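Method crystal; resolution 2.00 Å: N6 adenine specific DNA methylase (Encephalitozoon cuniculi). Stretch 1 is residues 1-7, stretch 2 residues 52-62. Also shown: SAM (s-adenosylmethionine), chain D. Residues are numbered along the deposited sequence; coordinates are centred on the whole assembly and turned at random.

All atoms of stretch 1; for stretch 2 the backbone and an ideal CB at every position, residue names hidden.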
# COMPACT_ATOMS: atom_id res chain seq x y z
N MET B 1 21.71 10.15 4.48
CA MET B 1 20.44 10.39 5.15
C MET B 1 19.84 9.04 5.54
O MET B 1 19.98 8.06 4.81
CB MET B 1 19.48 11.12 4.20
CG MET B 1 19.18 10.28 2.95
SD MET B 1 18.36 11.14 1.60
CE MET B 1 19.28 10.45 0.22
N ASP B 2 19.17 9.00 6.68
CA ASP B 2 18.57 7.75 7.15
C ASP B 2 17.30 7.45 6.37
O ASP B 2 16.94 6.29 6.18
CB ASP B 2 18.27 7.85 8.65
CG ASP B 2 19.52 7.73 9.51
OD1 ASP B 2 19.64 8.48 10.51
OD2 ASP B 2 20.39 6.88 9.20
N TRP B 3 16.61 8.50 5.93
CA TRP B 3 15.41 8.33 5.11
C TRP B 3 15.19 9.60 4.29
O TRP B 3 15.76 10.64 4.58
CB TRP B 3 14.18 8.00 5.96
CG TRP B 3 13.80 9.09 6.96
CD1 TRP B 3 13.25 10.31 6.66
CD2 TRP B 3 13.92 9.04 8.39
NE1 TRP B 3 13.02 11.02 7.82
CE2 TRP B 3 13.43 10.27 8.89
CE3 TRP B 3 14.39 8.09 9.28
CZ2 TRP B 3 13.41 10.56 10.25
CZ3 TRP B 3 14.36 8.37 10.63
CH2 TRP B 3 13.88 9.60 11.11
N TYR B 4 14.38 9.50 3.25
CA TYR B 4 14.13 10.65 2.39
C TYR B 4 13.19 11.63 3.07
O TYR B 4 12.10 11.24 3.50
CB TYR B 4 13.53 10.19 1.06
CG TYR B 4 13.57 11.25 -0.01
CD1 TYR B 4 14.71 11.40 -0.81
CD2 TYR B 4 12.50 12.10 -0.22
CE1 TYR B 4 14.76 12.36 -1.79
CE2 TYR B 4 12.55 13.08 -1.21
CZ TYR B 4 13.69 13.20 -2.00
OH TYR B 4 13.77 14.16 -2.99
N GLU B 5 13.59 12.89 3.16
CA GLU B 5 12.80 13.89 3.87
C GLU B 5 11.99 14.72 2.88
O GLU B 5 12.39 14.85 1.73
CB GLU B 5 13.73 14.78 4.69
CG GLU B 5 14.49 14.04 5.76
CD GLU B 5 15.67 14.83 6.31
OE1 GLU B 5 15.75 16.06 6.06
OE2 GLU B 5 16.52 14.22 7.00
N PRO B 6 10.84 15.27 3.31
CA PRO B 6 10.00 16.05 2.40
C PRO B 6 10.77 17.21 1.76
O PRO B 6 11.43 17.95 2.48
CB PRO B 6 8.91 16.60 3.33
CG PRO B 6 8.85 15.61 4.46
CD PRO B 6 10.27 15.17 4.67
N GLY B 7 10.70 17.33 0.43
CA GLY B 7 11.39 18.37 -0.32
C GLY B 7 10.43 19.04 -1.28
O GLY B 7 9.23 18.75 -1.26
N UNK B 52 10.65 0.41 1.14
CA UNK B 52 11.73 -0.56 1.28
C UNK B 52 12.55 -0.23 2.53
O UNK B 52 13.18 -1.11 3.12
CB UNK B 52 12.62 -0.57 0.03
N UNK B 53 12.52 1.04 2.93
CA UNK B 53 13.35 1.57 4.01
C UNK B 53 12.71 1.44 5.40
O UNK B 53 11.81 2.20 5.76
CB UNK B 53 13.66 3.04 3.73
N UNK B 54 13.20 0.49 6.20
CA UNK B 54 12.55 0.20 7.48
C UNK B 54 12.71 1.36 8.48
O UNK B 54 11.82 1.64 9.28
CB UNK B 54 13.13 -1.09 8.08
N UNK B 55 13.85 2.02 8.42
CA UNK B 55 14.11 3.16 9.28
C UNK B 55 13.04 4.25 9.12
O UNK B 55 12.60 4.82 10.11
CB UNK B 55 15.50 3.73 8.98
N UNK B 56 12.63 4.52 7.88
CA UNK B 56 11.59 5.53 7.64
C UNK B 56 10.26 5.06 8.20
O UNK B 56 9.53 5.83 8.82
CB UNK B 56 11.46 5.83 6.15
N UNK B 57 9.95 3.78 7.99
CA UNK B 57 8.71 3.22 8.49
C UNK B 57 8.66 3.30 10.02
O UNK B 57 7.60 3.51 10.59
CB UNK B 57 8.56 1.77 8.02
N UNK B 58 9.81 3.10 10.66
CA UNK B 58 9.91 3.14 12.11
C UNK B 58 9.73 4.54 12.70
O UNK B 58 9.44 4.69 13.88
CB UNK B 58 11.27 2.58 12.54
N UNK B 59 9.91 5.57 11.87
CA UNK B 59 9.68 6.95 12.31
C UNK B 59 8.54 7.60 11.52
O UNK B 59 8.53 8.81 11.28
CB UNK B 59 10.96 7.78 12.16
N UNK B 60 7.56 6.78 11.14
CA UNK B 60 6.49 7.23 10.24
C UNK B 60 5.46 8.09 10.99
O UNK B 60 5.18 7.83 12.17
CB UNK B 60 5.80 6.03 9.60
N UNK B 61 4.92 9.10 10.32
CA UNK B 61 3.87 9.95 10.90
C UNK B 61 2.71 9.11 11.39
O UNK B 61 2.02 9.46 12.36
CB UNK B 61 3.38 10.98 9.88
N UNK B 62 2.47 8.00 10.72
CA UNK B 62 1.50 7.04 11.17
C UNK B 62 0.62 6.58 10.04
O UNK B 62 0.27 7.37 9.16
CB UNK B 62 0.65 7.63 12.30
N SAM D . 7.08 9.80 -0.48
CA SAM D . 8.28 10.49 0.02
C SAM D . 8.24 11.95 -0.43
O SAM D . 8.86 12.84 0.17
OXT SAM D . 7.57 12.30 -1.40
CB SAM D . 9.62 9.79 -0.33
CG SAM D . 10.17 9.74 -1.78
SD SAM D . 11.88 9.11 -2.04
CE SAM D . 12.43 10.05 -3.48
C5' SAM D . 11.63 7.48 -2.78
C4' SAM D . 11.18 6.51 -1.69
O4' SAM D . 11.03 5.22 -2.25
C3' SAM D . 12.18 6.39 -0.55
O3' SAM D . 11.48 6.50 0.66
C2' SAM D . 12.76 5.00 -0.69
O2' SAM D . 13.08 4.39 0.54
C1' SAM D . 11.62 4.28 -1.37
N9 SAM D . 12.04 3.15 -2.19
C8 SAM D . 13.22 2.97 -2.88
N7 SAM D . 13.14 1.77 -3.50
C5 SAM D . 11.93 1.22 -3.22
C6 SAM D . 11.31 0.03 -3.59
N6 SAM D . 11.95 -0.82 -4.39
N1 SAM D . 10.04 -0.26 -3.13
C2 SAM D . 9.36 0.62 -2.31
N3 SAM D . 9.98 1.80 -1.94
C4 SAM D . 11.23 2.08 -2.39

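Position 52 lies out of reach of stretch 1, which therefore sets no side-chain preference; its backbone passes the cofactor, N lying 3.4 Å from SAM N3. The residue is Leu-52.

At position 53, CA-to-CB points toward stretch 1, and the ideal CB is 5.2 Å from Asp-2 O, a carbonyl that a donor of modest length could reach. The position also immediately precedes a helix, where Ser, Thr, Asp or Asn commonly caps free amides. An amide serves both needs, and the residue is Asn-53. With chi1 in t, its ND2 donates to Asp-2 O (3.0 Å, 165°), while OD1 accepts a weak capping bond from the backbone N of position 56 at 3.4 Å. Its ND2 also donates to water 2 (3.1 Å), which accepts from Tyr-4 N (3.0 Å) and is hydrogen-bonded to SAM O3' (2.8 Å), so one side chain joins the N-terminal segment, the helix start and the cofactor.

Position 54, in the helix, has nothing of stretch 1 near its ideal CB and leaves the choice open; it is Ile-54.

Position 55 points toward stretch 1, its ideal CB 4.1 Å from Asp-2 O and 4.5 Å from Trp-3 CE3. The nearby Asp-2 carboxylate favours a long polar or basic chain, such as Lys, Arg or Gln. Arg-55 comes nearest the Asp-2 carboxylate at CD, 4.2 Å from Asp-2 OD2, and its guanidinium then turns away, so there is no salt bridge; its NE donates to water 1 (3.1 Å), which in turn donates to Asp-2 O (3.0 Å). The link to the backbone is thus water-mediated.

At position 56 the ideal CB is already 3.5 Å from Trp-3 CB, so space on this side is short and a small residue is suited. Ala-56 packs its CB against Trp-3 CB at 3.5 Å, an apolar contact where Trp-3 CA and Ala-56 CA are 5.4 Å apart.

Positions 57 and 58 do not touch stretch 1, and many residues would suit; they are Leu-57 and Glu-58.

Position 59 points toward the indole, its ideal CB 3.6 Å from Trp-3 CH2. Small or medium side chains, polar or apolar, could lie along the ring. Ser-59, chi1 in m, places OG 3.6 Å from Trp-3 CZ3.

Position 60 is out of reach and is His-60. Position 61 points sideways, so only a long chain could return to stretch 1; Arg-61 does, bringing NH2 to 4.1 Å from Pro-6 CG. At position 62, phi/psi of 134/143° would jam a CB against the preceding carbonyl O, which calls for glycine: Gly-62.

Stretch 2 (52-62) LNIRALESHRG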
# COMPACT_ATOMS: atom_id res chain seq x y z
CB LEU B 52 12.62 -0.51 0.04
CG LEU B 52 13.68 -1.60 -0.11
CD1 LEU B 52 12.99 -2.96 -0.17
CD2 LEU B 52 14.50 -1.35 -1.38
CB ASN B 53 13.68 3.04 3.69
CG ASN B 53 14.53 3.70 4.74
OD1 ASN B 53 14.89 3.09 5.74
ND2 ASN B 53 14.86 4.97 4.51
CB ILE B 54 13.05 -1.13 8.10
CG1 ILE B 54 12.07 -1.62 9.17
CG2 ILE B 54 14.47 -1.00 8.67
CD1 ILE B 54 10.69 -1.92 8.63
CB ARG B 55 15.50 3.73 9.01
CG ARG B 55 16.54 3.24 10.00
CD ARG B 55 17.95 3.53 9.51
NE ARG B 55 18.46 2.40 8.74
CZ ARG B 55 19.28 1.48 9.23
NH1 ARG B 55 19.70 1.58 10.49
NH2 ARG B 55 19.69 0.48 8.47
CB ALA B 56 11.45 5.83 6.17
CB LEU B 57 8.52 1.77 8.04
CG LEU B 57 8.25 1.52 6.55
CD1 LEU B 57 7.95 0.03 6.32
CD2 LEU B 57 7.11 2.39 6.01
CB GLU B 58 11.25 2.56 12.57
CG GLU B 58 11.31 1.03 12.53
CD GLU B 58 12.72 0.49 12.73
OE1 GLU B 58 13.68 1.31 12.76
OE2 GLU B 58 12.88 -0.74 12.86
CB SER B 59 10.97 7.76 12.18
OG SER B 59 11.98 7.21 13.01
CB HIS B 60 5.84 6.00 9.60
CG HIS B 60 4.87 6.32 8.51
ND1 HIS B 60 5.16 6.11 7.17
CD2 HIS B 60 3.61 6.80 8.55
CE1 HIS B 60 4.12 6.46 6.44
NE2 HIS B 60 3.16 6.87 7.25
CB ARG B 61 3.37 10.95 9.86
CG ARG B 61 4.29 12.12 9.67
CD ARG B 61 3.92 12.88 8.43
NE ARG B 61 4.72 14.09 8.29
CZ ARG B 61 6.02 14.11 8.05
NH1 ARG B 61 6.69 12.97 7.92
NH2 ARG B 61 6.66 15.27 7.92
O HOH W 1 18.11 3.51 5.86
O HOH W 2 13.07 6.86 2.91
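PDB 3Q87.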